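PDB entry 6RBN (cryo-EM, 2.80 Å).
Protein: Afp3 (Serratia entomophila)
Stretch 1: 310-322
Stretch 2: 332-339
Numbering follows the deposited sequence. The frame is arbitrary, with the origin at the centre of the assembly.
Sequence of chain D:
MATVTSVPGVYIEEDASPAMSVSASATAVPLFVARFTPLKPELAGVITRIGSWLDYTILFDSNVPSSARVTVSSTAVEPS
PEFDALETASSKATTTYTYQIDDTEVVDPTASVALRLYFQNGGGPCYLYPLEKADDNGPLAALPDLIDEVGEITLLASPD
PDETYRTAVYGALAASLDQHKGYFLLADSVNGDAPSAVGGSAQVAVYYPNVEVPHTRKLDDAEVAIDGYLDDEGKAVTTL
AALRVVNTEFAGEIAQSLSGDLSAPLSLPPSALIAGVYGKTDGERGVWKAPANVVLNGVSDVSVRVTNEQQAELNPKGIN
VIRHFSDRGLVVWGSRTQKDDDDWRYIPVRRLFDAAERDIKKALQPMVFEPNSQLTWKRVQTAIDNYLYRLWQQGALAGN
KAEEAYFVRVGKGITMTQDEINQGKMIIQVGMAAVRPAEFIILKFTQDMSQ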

# COMPACT_ATOMS: atom_id res chain seq x y z
N GLN D 310 10.85 -60.50 57.41
CA GLN D 310 12.30 -60.33 57.30
C GLN D 310 12.66 -59.22 56.32
O GLN D 310 13.77 -58.69 56.36
CB GLN D 310 12.96 -61.66 56.94
CG GLN D 310 12.48 -62.33 55.70
CD GLN D 310 13.14 -63.68 55.52
OE1 GLN D 310 14.04 -64.04 56.28
NE2 GLN D 310 12.68 -64.44 54.54
N GLN D 311 11.75 -58.85 55.42
CA GLN D 311 11.98 -57.64 54.65
C GLN D 311 11.73 -56.39 55.48
O GLN D 311 12.34 -55.35 55.21
CB GLN D 311 11.12 -57.64 53.38
CG GLN D 311 11.50 -56.55 52.38
CD GLN D 311 10.69 -56.59 51.11
OE1 GLN D 311 9.80 -57.42 50.94
NE2 GLN D 311 11.00 -55.68 50.19
N ALA D 312 10.89 -56.48 56.51
CA ALA D 312 10.63 -55.37 57.41
C ALA D 312 11.84 -55.00 58.26
O ALA D 312 11.89 -53.87 58.76
CB ALA D 312 9.45 -55.69 58.32
N GLU D 313 12.78 -55.91 58.46
CA GLU D 313 14.04 -55.59 59.13
C GLU D 313 15.16 -55.32 58.14
O GLU D 313 16.23 -54.87 58.55
CB GLU D 313 14.45 -56.72 60.08
CG GLU D 313 14.80 -58.01 59.37
CD GLU D 313 15.12 -59.14 60.32
OE1 GLU D 313 15.06 -58.91 61.55
OE2 GLU D 313 15.43 -60.25 59.85
N LEU D 314 14.92 -55.58 56.86
CA LEU D 314 15.89 -55.34 55.79
C LEU D 314 15.64 -54.05 55.02
O LEU D 314 16.61 -53.38 54.66
CB LEU D 314 15.88 -56.52 54.82
CG LEU D 314 16.93 -57.63 54.97
CD1 LEU D 314 17.00 -58.22 56.35
CD2 LEU D 314 16.55 -58.72 53.99
N ASN D 315 14.39 -53.67 54.77
CA ASN D 315 14.13 -52.47 53.99
C ASN D 315 14.46 -51.16 54.70
O ASN D 315 14.71 -50.16 54.02
CB ASN D 315 12.68 -52.40 53.53
CG ASN D 315 12.50 -51.50 52.32
OD1 ASN D 315 13.46 -51.15 51.64
ND2 ASN D 315 11.28 -51.05 52.10
N PRO D 316 14.50 -51.06 56.07
CA PRO D 316 15.22 -49.91 56.65
C PRO D 316 16.73 -50.11 56.75
O PRO D 316 17.37 -49.67 57.71
CB PRO D 316 14.59 -49.77 58.04
CG PRO D 316 13.27 -50.39 57.92
CD PRO D 316 13.47 -51.55 57.01
N LYS D 317 17.27 -50.76 55.73
CA LYS D 317 18.63 -50.68 55.24
C LYS D 317 18.47 -50.75 53.73
O LYS D 317 17.37 -51.01 53.23
CB LYS D 317 19.51 -51.83 55.75
CG LYS D 317 19.77 -51.82 57.24
CD LYS D 317 20.68 -52.96 57.66
CE LYS D 317 19.96 -54.29 57.59
NZ LYS D 317 18.87 -54.34 58.60
N GLY D 318 19.53 -50.53 52.98
CA GLY D 318 19.34 -50.70 51.56
C GLY D 318 19.61 -52.14 51.17
O GLY D 318 20.75 -52.48 50.88
N ILE D 319 18.58 -52.99 51.14
CA ILE D 319 18.76 -54.40 50.84
C ILE D 319 18.02 -54.81 49.57
O ILE D 319 18.52 -55.63 48.80
CB ILE D 319 18.36 -55.29 52.03
CG1 ILE D 319 19.14 -54.87 53.28
CG2 ILE D 319 18.73 -56.72 51.79
CD1 ILE D 319 20.65 -54.97 53.14
N ASN D 320 16.83 -54.24 49.33
CA ASN D 320 16.14 -54.23 48.02
C ASN D 320 15.85 -55.65 47.52
O ASN D 320 16.45 -56.14 46.56
CB ASN D 320 16.95 -53.44 46.99
CG ASN D 320 17.08 -51.98 47.35
OD1 ASN D 320 16.14 -51.38 47.86
ND2 ASN D 320 18.24 -51.41 47.08
N VAL D 321 14.95 -56.30 48.23
CA VAL D 321 14.69 -57.73 48.04
C VAL D 321 14.02 -57.98 46.69
O VAL D 321 13.10 -57.28 46.28
CB VAL D 321 13.84 -58.25 49.21
CG1 VAL D 321 13.53 -59.69 49.04
CG2 VAL D 321 14.56 -58.01 50.52
N ILE D 322 14.50 -59.00 45.99
CA ILE D 322 13.82 -59.58 44.84
C ILE D 322 12.71 -60.49 45.37
O ILE D 322 12.99 -61.53 45.96
CB ILE D 322 14.79 -60.38 43.95
CG1 ILE D 322 16.00 -59.54 43.56
CG2 ILE D 322 14.07 -60.88 42.72
CD1 ILE D 322 15.67 -58.34 42.75
N VAL D 332 11.57 -57.11 41.07
CA VAL D 332 12.48 -56.37 41.93
C VAL D 332 11.67 -55.40 42.79
O VAL D 332 10.75 -54.73 42.32
CB VAL D 332 13.57 -55.67 41.09
CG1 VAL D 332 12.97 -54.80 40.00
CG2 VAL D 332 14.50 -54.85 41.97
N TRP D 333 11.96 -55.38 44.09
CA TRP D 333 11.02 -54.81 45.04
C TRP D 333 11.81 -54.05 46.10
O TRP D 333 12.21 -54.63 47.12
CB TRP D 333 10.17 -55.92 45.65
CG TRP D 333 8.96 -55.49 46.38
CD1 TRP D 333 8.78 -55.48 47.73
CD2 TRP D 333 7.72 -55.04 45.81
NE1 TRP D 333 7.52 -55.04 48.04
CE2 TRP D 333 6.85 -54.76 46.87
CE3 TRP D 333 7.28 -54.84 44.50
CZ2 TRP D 333 5.56 -54.29 46.67
CZ3 TRP D 333 6.00 -54.38 44.31
CH2 TRP D 333 5.16 -54.11 45.38
N GLY D 334 12.02 -52.76 45.86
CA GLY D 334 12.83 -51.94 46.73
C GLY D 334 13.74 -51.03 45.93
O GLY D 334 14.35 -51.46 44.96
N SER D 335 13.82 -49.76 46.33
CA SER D 335 14.61 -48.78 45.59
C SER D 335 15.36 -47.85 46.54
O SER D 335 15.37 -46.63 46.39
CB SER D 335 13.72 -47.97 44.65
OG SER D 335 12.82 -47.17 45.40
N ARG D 336 16.02 -48.43 47.55
CA ARG D 336 16.81 -47.65 48.49
C ARG D 336 18.30 -47.88 48.30
O ARG D 336 18.74 -48.93 47.84
CB ARG D 336 16.45 -47.98 49.94
CG ARG D 336 15.21 -47.28 50.45
CD ARG D 336 15.02 -47.59 51.92
NE ARG D 336 14.01 -46.74 52.54
CZ ARG D 336 12.72 -47.03 52.60
NH1 ARG D 336 12.28 -48.15 52.06
NH2 ARG D 336 11.87 -46.20 53.19
N THR D 337 19.08 -46.86 48.67
CA THR D 337 20.53 -46.92 48.70
C THR D 337 21.00 -47.22 50.12
O THR D 337 20.21 -47.37 51.05
CB THR D 337 21.14 -45.61 48.20
OG1 THR D 337 20.72 -44.54 49.05
CG2 THR D 337 20.69 -45.32 46.79
N GLN D 338 22.32 -47.29 50.30
CA GLN D 338 22.90 -47.52 51.61
C GLN D 338 22.85 -46.30 52.52
O GLN D 338 22.99 -46.44 53.73
CB GLN D 338 24.35 -47.97 51.47
CG GLN D 338 24.51 -49.37 50.95
CD GLN D 338 24.01 -50.38 51.94
OE1 GLN D 338 23.00 -51.02 51.71
NE2 GLN D 338 24.70 -50.50 53.06
N LYS D 339 22.65 -45.11 51.96
CA LYS D 339 22.63 -43.90 52.76
C LYS D 339 21.28 -43.74 53.45
O LYS D 339 20.23 -43.83 52.80
CB LYS D 339 22.92 -42.69 51.88
CG LYS D 339 23.07 -41.39 52.63
CD LYS D 339 24.36 -41.35 53.42
CE LYS D 339 24.57 -40.01 54.07
NZ LYS D 339 25.81 -39.99 54.89

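The two stretches form a mostly buried, antiparallel contact between irregular backbone segments, held at its centre by the side-chain amide of Asn320 and closed at one end by a short β bridge and an apolar pair. About 595 Å² of surface, summed over both sides, is buried between them. The chains run in opposite directions: Gly318 lies nearest Gln338, Asn320 nearest Gly334 and Ile322 nearest Val332, with CA to CA distances of 4.8, 4.2 and 4.5 Å. Regular pairing is limited to Ile322 and Val332, a non-hydrogen-bonded antiparallel pair whose side chains share one face of the sheet. There CD1 of Ile322 meets CG2 of Val332 at 3.8 Å, a van der Waals contact between two buried branched side chains. Next to this pair, the backbone N of Trp333 donates a weak hydrogen bond to O of Val321, 3.1 Å long but bent to 125° at the hydrogen.

Where the backbones no longer bond regularly to each other, Asn320 takes over. Its amide offers an acceptor and a donor to the two backbone polar groups of one residue: N of Arg336 donates to OD1 of Asn320 at 3.0 Å, and ND2 of Asn320 donates to O of Arg336 at 2.6 Å. Both bonds are nearly linear, at 172° and 171°, so the amide lies well aligned with the peptide groups it engages. The amide thus meets both the N and the O of Arg336, much as a backbone partner would. The CA to CB bond of Asn320 points sideways, and the m rotamer at chi1 carries the amide across to the second stretch.

Two glycines allow the close approach. A CB on Gly334 would point toward the first stretch and lie 2.9 Å from OD1 of Asn320, a clash; with phi/psi of 137/135 it would also be jammed against the carbonyl oxygen of Trp333. Gly318 is similarly confined, since a CB there would come within 2.4 Å of O of Thr337. Without one, CA of Gly318 packs 3.5 Å from that same oxygen in a CA-H...O contact.

Arg336, the residue most covered by the contact, also reaches the first stretch with its side chain; its CA-to-CB bond points toward that stretch. Its extended aliphatic portion, t at chi2 and chi3, brings the guanidinium beside Asn315, whose ND2 lies at the edge of the group, near its plane. ND2 of Asn315 and NH1 of Arg336 are 3.1 Å apart, but both are donors and do not bond; ND2 is satisfied elsewhere in the structure. The Asn315 backbone is steadied by a hydrogen bond from its N to O of Gln311, 2.7 Å away, and it lies within the type I turn from Leu314 to Lys317. Gln311 itself approaches the indole of Trp333 at its edge, its NE2 3.3 Å from CD1 of Trp333 and near the ring plane.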